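Local coordinates for protein gene activator AphA (Vibrio cholerae, PDB 1YG2) that activates virulence gene expression in the cholera bacterium, probably by binding promoter DNA as a dimer through a winged helix domain, at residues W33-H37 with Q38-R42; T9-T13 with R14-G18. All coordinates share one frame; numbering follows the deposited sequence.

Contact 1. Residues W33-H37 with Q38-R42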
loop_
_atom_site.group_PDB
_atom_site.type_symbol
_atom_site.label_atom_id
_atom_site.label_comp_id
_atom_site.label_asym_id
_atom_site.label_seq_id
_atom_site.Cartn_x
_atom_site.Cartn_y
_atom_site.Cartn_z
ATOM N N TRP A 33 11.993 2.393 -1.919
ATOM C CA TRP A 33 11.728 2.679 -3.315
ATOM C C TRP A 33 12.447 1.690 -4.223
ATOM O O TRP A 33 13.671 1.645 -4.282
ATOM C CB TRP A 33 12.129 4.117 -3.656
ATOM C CG TRP A 33 11.452 4.611 -4.876
ATOM C CD1 TRP A 33 11.784 4.336 -6.170
ATOM C CD2 TRP A 33 10.260 5.390 -4.925
ATOM N NE1 TRP A 33 10.867 4.895 -7.025
ATOM C CE2 TRP A 33 9.914 5.552 -6.283
ATOM C CE3 TRP A 33 9.437 5.971 -3.948
ATOM C CZ2 TRP A 33 8.790 6.268 -6.695
ATOM C CZ3 TRP A 33 8.315 6.685 -4.354
ATOM C CH2 TRP A 33 8.003 6.826 -5.717
ATOM N N LYS A 34 11.656 0.905 -4.941
ATOM C CA LYS A 34 12.179 -0.103 -5.840
ATOM C C LYS A 34 12.303 0.417 -7.271
ATOM O O LYS A 34 11.310 0.793 -7.890
ATOM C CB LYS A 34 11.255 -1.324 -5.796
ATOM C CG LYS A 34 11.769 -2.563 -6.501
ATOM C CD LYS A 34 11.234 -2.680 -7.917
ATOM C CE LYS A 34 11.443 -4.099 -8.443
ATOM N NZ LYS A 34 10.767 -5.107 -7.564
ATOM N N ALA A 35 13.529 0.446 -7.784
ATOM C CA ALA A 35 13.788 0.892 -9.154
ATOM C C ALA A 35 15.053 0.207 -9.665
ATOM O O ALA A 35 16.009 0.038 -8.915
ATOM C CB ALA A 35 13.962 2.418 -9.200
ATOM N N SER A 36 15.065 -0.189 -10.934
ATOM C CA SER A 36 16.245 -0.851 -11.506
ATOM C C SER A 36 17.290 0.159 -11.957
ATOM O O SER A 36 16.968 1.310 -12.243
ATOM C CB SER A 36 15.850 -1.691 -12.712
ATOM O OG SER A 36 15.403 -0.862 -13.772
ATOM N N HIS A 37 18.545 -0.279 -12.021
ATOM C CA HIS A 37 19.638 0.583 -12.467
ATOM C C HIS A 37 19.215 1.227 -13.780
ATOM O O HIS A 37 19.490 2.400 -14.036
ATOM C CB HIS A 37 20.912 -0.243 -12.689
ATOM C CG HIS A 37 21.738 -0.436 -11.456
ATOM N ND1 HIS A 37 21.214 -0.904 -10.268
ATOM C CD2 HIS A 37 23.057 -0.228 -11.224
ATOM C CE1 HIS A 37 22.171 -0.973 -9.360
ATOM N NE2 HIS A 37 23.301 -0.567 -9.915
ATOM N N GLN A 38 18.533 0.439 -14.605
ATOM C CA GLN A 38 18.057 0.897 -15.898
ATOM C C GLN A 38 17.172 2.124 -15.702
ATOM O O GLN A 38 17.529 3.232 -16.102
ATOM C CB GLN A 38 17.260 -0.218 -16.573
ATOM C CG GLN A 38 17.579 -0.425 -18.043
ATOM C CD GLN A 38 17.279 0.796 -18.892
ATOM O OE1 GLN A 38 17.959 1.819 -18.795
ATOM N NE2 GLN A 38 16.256 0.693 -19.733
ATOM N N GLN A 39 16.020 1.904 -15.077
ATOM C CA GLN A 39 15.059 2.963 -14.804
ATOM C C GLN A 39 15.762 4.195 -14.253
ATOM O O GLN A 39 15.457 5.321 -14.644
ATOM C CB GLN A 39 14.021 2.479 -13.791
ATOM C CG GLN A 39 13.240 1.259 -14.231
ATOM C CD GLN A 39 12.335 0.722 -13.134
ATOM O OE1 GLN A 39 12.796 0.353 -12.053
ATOM N NE2 GLN A 39 11.040 0.673 -13.412
ATOM N N VAL A 40 16.711 3.974 -13.349
ATOM C CA VAL A 40 17.451 5.068 -12.744
ATOM C C VAL A 40 18.239 5.865 -13.782
ATOM O O VAL A 40 18.126 7.094 -13.837
ATOM C CB VAL A 40 18.391 4.550 -11.647
ATOM C CG1 VAL A 40 19.276 5.671 -11.139
ATOM C CG2 VAL A 40 17.563 3.987 -10.499
ATOM N N TYR A 41 19.021 5.172 -14.610
ATOM C CA TYR A 41 19.800 5.844 -15.649
ATOM C C TYR A 41 18.878 6.588 -16.603
ATOM O O TYR A 41 19.153 7.718 -16.995
ATOM C CB TYR A 41 20.647 4.836 -16.423
ATOM C CG TYR A 41 21.894 4.458 -15.678
ATOM C CD1 TYR A 41 22.172 3.128 -15.365
ATOM C CD2 TYR A 41 22.774 5.438 -15.232
ATOM C CE1 TYR A 41 23.296 2.785 -14.616
ATOM C CE2 TYR A 41 23.897 5.107 -14.487
ATOM C CZ TYR A 41 24.148 3.780 -14.181
ATOM O OH TYR A 41 25.246 3.461 -13.422
ATOM N N ARG A 42 17.778 5.953 -16.970
ATOM C CA ARG A 42 16.830 6.587 -17.865
ATOM C C ARG A 42 16.262 7.868 -17.249
ATOM O O ARG A 42 16.133 8.880 -17.936
ATOM C CB ARG A 42 15.710 5.604 -18.220
ATOM C CG ARG A 42 16.174 4.490 -19.165
ATOM C CD ARG A 42 15.043 3.543 -19.562
ATOM N NE ARG A 42 14.601 2.715 -18.444
ATOM C CZ ARG A 42 13.747 1.701 -18.554
ATOM N NH1 ARG A 42 13.240 1.387 -19.737
ATOM N NH2 ARG A 42 13.403 0.996 -17.484
#
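The ring of Tyr-41 lies beside the backbone carbonyl of His-37, which approaches it obliquely; CD1 of Tyr-41 is 3.1 Å from His-37 O. The same carbonyl accepts the helical bond from Tyr-41 N. The flat carboxamide of Gln-39 is met at its oxygen: Ser-36 N donates to Gln-39 OE1 over a short 2.6 Å, in the carbonyl plane and on a lone pair. Within the helix, Gln-38 CD lies over one face of the Arg-42 guanidinium, but Gln-38 NE2 as modelled is 2.9 Å from Arg-42 NE, donor against donor, so the orientation of that amide is doubtful.

Ser-36 is the N-cap of helix 37-49. A chi1 of 67° folds Ser-36 OG back over the first turn, where it accepts from Gln-39 N at 3.1 Å, with an N-H...O angle of 169°. With the reverse bond from Ser-36 N, this makes a capping box. The Gln-39 side chain stretches past Ser-36 OG, with CG 3.1 Å from it. Val-40 N bonds to Ser-36 O at 2.9 Å and starts the regular helical pattern. On the inner side, Ala-35 CB meets Val-40 CG2 at 4.1 Å, and both side chains touch Phe-25 of helix 18-25.

The box satisfies a first-turn N-H and fixes the start of what is probably the DNA recognition helix.

Contact 2. Residues T9-T13 with R14-G18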
loop_
_atom_site.group_PDB
_atom_site.type_symbol
_atom_site.label_atom_id
_atom_site.label_comp_id
_atom_site.label_asym_id
_atom_site.label_seq_id
_atom_site.Cartn_x
_atom_site.Cartn_y
_atom_site.Cartn_z
ATOM N N THR A 9 17.003 13.913 -4.112
ATOM C CA THR A 9 17.328 13.890 -2.686
ATOM C C THR A 9 18.774 13.462 -2.484
ATOM O O THR A 9 19.516 14.057 -1.704
ATOM C CB THR A 9 16.424 12.906 -1.930
ATOM O OG1 THR A 9 15.054 13.260 -2.150
ATOM C CG2 THR A 9 16.733 12.938 -0.434
ATOM N N VAL A 10 19.176 12.419 -3.191
ATOM C CA VAL A 10 20.541 11.943 -3.081
ATOM C C VAL A 10 21.499 13.085 -3.412
ATOM O O VAL A 10 22.387 13.416 -2.631
ATOM C CB VAL A 10 20.800 10.784 -4.063
ATOM C CG1 VAL A 10 22.258 10.354 -3.993
ATOM C CG2 VAL A 10 19.883 9.623 -3.749
ATOM N N LEU A 11 21.295 13.695 -4.573
ATOM C CA LEU A 11 22.155 14.775 -5.032
ATOM C C LEU A 11 22.099 16.031 -4.186
ATOM O O LEU A 11 22.993 16.862 -4.259
ATOM C CB LEU A 11 21.828 15.116 -6.494
ATOM C CG LEU A 11 22.105 13.968 -7.472
ATOM C CD1 LEU A 11 21.604 14.318 -8.863
ATOM C CD2 LEU A 11 23.609 13.687 -7.502
ATOM N N SER A 12 21.057 16.183 -3.383
ATOM C CA SER A 12 20.959 17.380 -2.554
ATOM C C SER A 12 22.006 17.420 -1.446
ATOM O O SER A 12 22.333 18.488 -0.938
ATOM C CB SER A 12 19.565 17.497 -1.941
ATOM O OG SER A 12 18.606 17.724 -2.952
ATOM N N THR A 13 22.525 16.262 -1.058
ATOM C CA THR A 13 23.542 16.233 -0.017
ATOM C C THR A 13 24.929 16.372 -0.645
ATOM O O THR A 13 25.780 17.083 -0.118
ATOM C CB THR A 13 23.469 14.935 0.804
ATOM O OG1 THR A 13 23.728 13.814 -0.044
ATOM C CG2 THR A 13 22.095 14.771 1.405
ATOM N N ARG A 14 25.147 15.715 -1.782
ATOM C CA ARG A 14 26.435 15.788 -2.472
ATOM C C ARG A 14 26.349 15.297 -3.912
ATOM O O ARG A 14 25.446 14.538 -4.266
ATOM C CB ARG A 14 27.480 14.950 -1.729
ATOM C CG ARG A 14 27.060 13.503 -1.483
ATOM C CD ARG A 14 28.196 12.686 -0.862
ATOM N NE ARG A 14 27.757 11.367 -0.402
ATOM C CZ ARG A 14 28.577 10.407 0.024
ATOM N NH1 ARG A 14 29.892 10.608 0.051
ATOM N NH2 ARG A 14 28.084 9.240 0.427
ATOM N N ASP A 15 27.293 15.728 -4.743
ATOM C CA ASP A 15 27.319 15.293 -6.133
ATOM C C ASP A 15 27.660 13.813 -6.106
ATOM O O ASP A 15 28.232 13.332 -5.137
ATOM C CB ASP A 15 28.385 16.056 -6.923
ATOM C CG ASP A 15 28.213 17.562 -6.831
ATOM O OD1 ASP A 15 27.071 18.043 -6.965
ATOM O OD2 ASP A 15 29.219 18.274 -6.635
ATOM N N ALA A 16 27.306 13.083 -7.156
ATOM C CA ALA A 16 27.602 11.661 -7.191
ATOM C C ALA A 16 27.597 11.133 -8.609
ATOM O O ALA A 16 26.904 11.666 -9.473
ATOM C CB ALA A 16 26.590 10.905 -6.360
ATOM N N THR A 17 28.374 10.081 -8.839
ATOM C CA THR A 17 28.459 9.456 -10.151
ATOM C C THR A 17 27.210 8.613 -10.380
ATOM O O THR A 17 26.446 8.352 -9.450
ATOM C CB THR A 17 29.686 8.531 -10.255
ATOM O OG1 THR A 17 29.538 7.440 -9.338
ATOM C CG2 THR A 17 30.955 9.292 -9.912
ATOM N N GLY A 18 27.008 8.189 -11.622
ATOM C CA GLY A 18 25.851 7.372 -11.940
ATOM C C GLY A 18 25.894 6.054 -11.187
ATOM O O GLY A 18 24.870 5.387 -11.006
HETATM O O HOH W 1 24.606 17.421 -6.418
#
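Leu-11 and Arg-14 meet through their backbones where helix 3-13 gives way to an extended chain. The last turn is wound with bonds three residues back: Ser-12 N to Thr-9 O at 3.1 Å and Thr-13 N to Val-10 O at 3.3 Å. Arg-14 then opens fully (phi -164°, psi 158°), and Asp-15 and Ala-16 continue extended. Arg-14 O lies near Leu-11 and receives a CA-H...O contact from Leu-11 CA at 3.4 Å.

The side chain of Thr-13 folds back on its own turn. A chi1 of 62° brings Thr-13 OG1 to the carbonyl of Val-10, and it donates to Val-10 O at 2.9 Å, in the carbonyl plane. Val-10 O thus holds two donors from one residue. The Arg-14 chain starts next to Thr-13 OG1, with Arg-14 CG 3.6 Å away, and runs out straight as far as NE. CD2 of Leu-11 lies 4.2 Å from Ala-16 CB. A water donates to both Leu-11 O, at 2.8 Å, and Asp-15 OD1, at 2.6 Å.

Asp-15 OD1 is also bonded to Ser-70 OG, and Ala-16 makes backbone bonds with Tyr-69, so the extended link lies against strand 69-71. Val-105 of the second subunit packs on Ser-12 and Thr-13. Two carbonyls at the helix end thus get partners: Val-10 O has the Thr-13 hydroxyl and Leu-11 O has the water. That water also ties the helix end to the Asp-15 carboxylate.

How the contacts relate
Contact 2 comes first along the chain and contact 1 follows; the rest of helix 18-25 and the loop after it separate them. Their centres lie about 15 Å apart. They touch at one point: Tyr-41 OH of contact 1 is 3.1 Å from Gly-18 O of contact 2, a probable hydrogen bond. Thr-22 of helix 18-25 is shared as well, since His-37 and Tyr-41 pack on it and its hydroxyl is weakly bonded to Gly-18 O. Contact 2 joins the first helix of the winged helix domain to the second. Contact 1 opens the third, probably the recognition helix. Both also reach the second subunit: Lys-34 bonds to it by its backbone, and Thr-9 packs on its Ala-102.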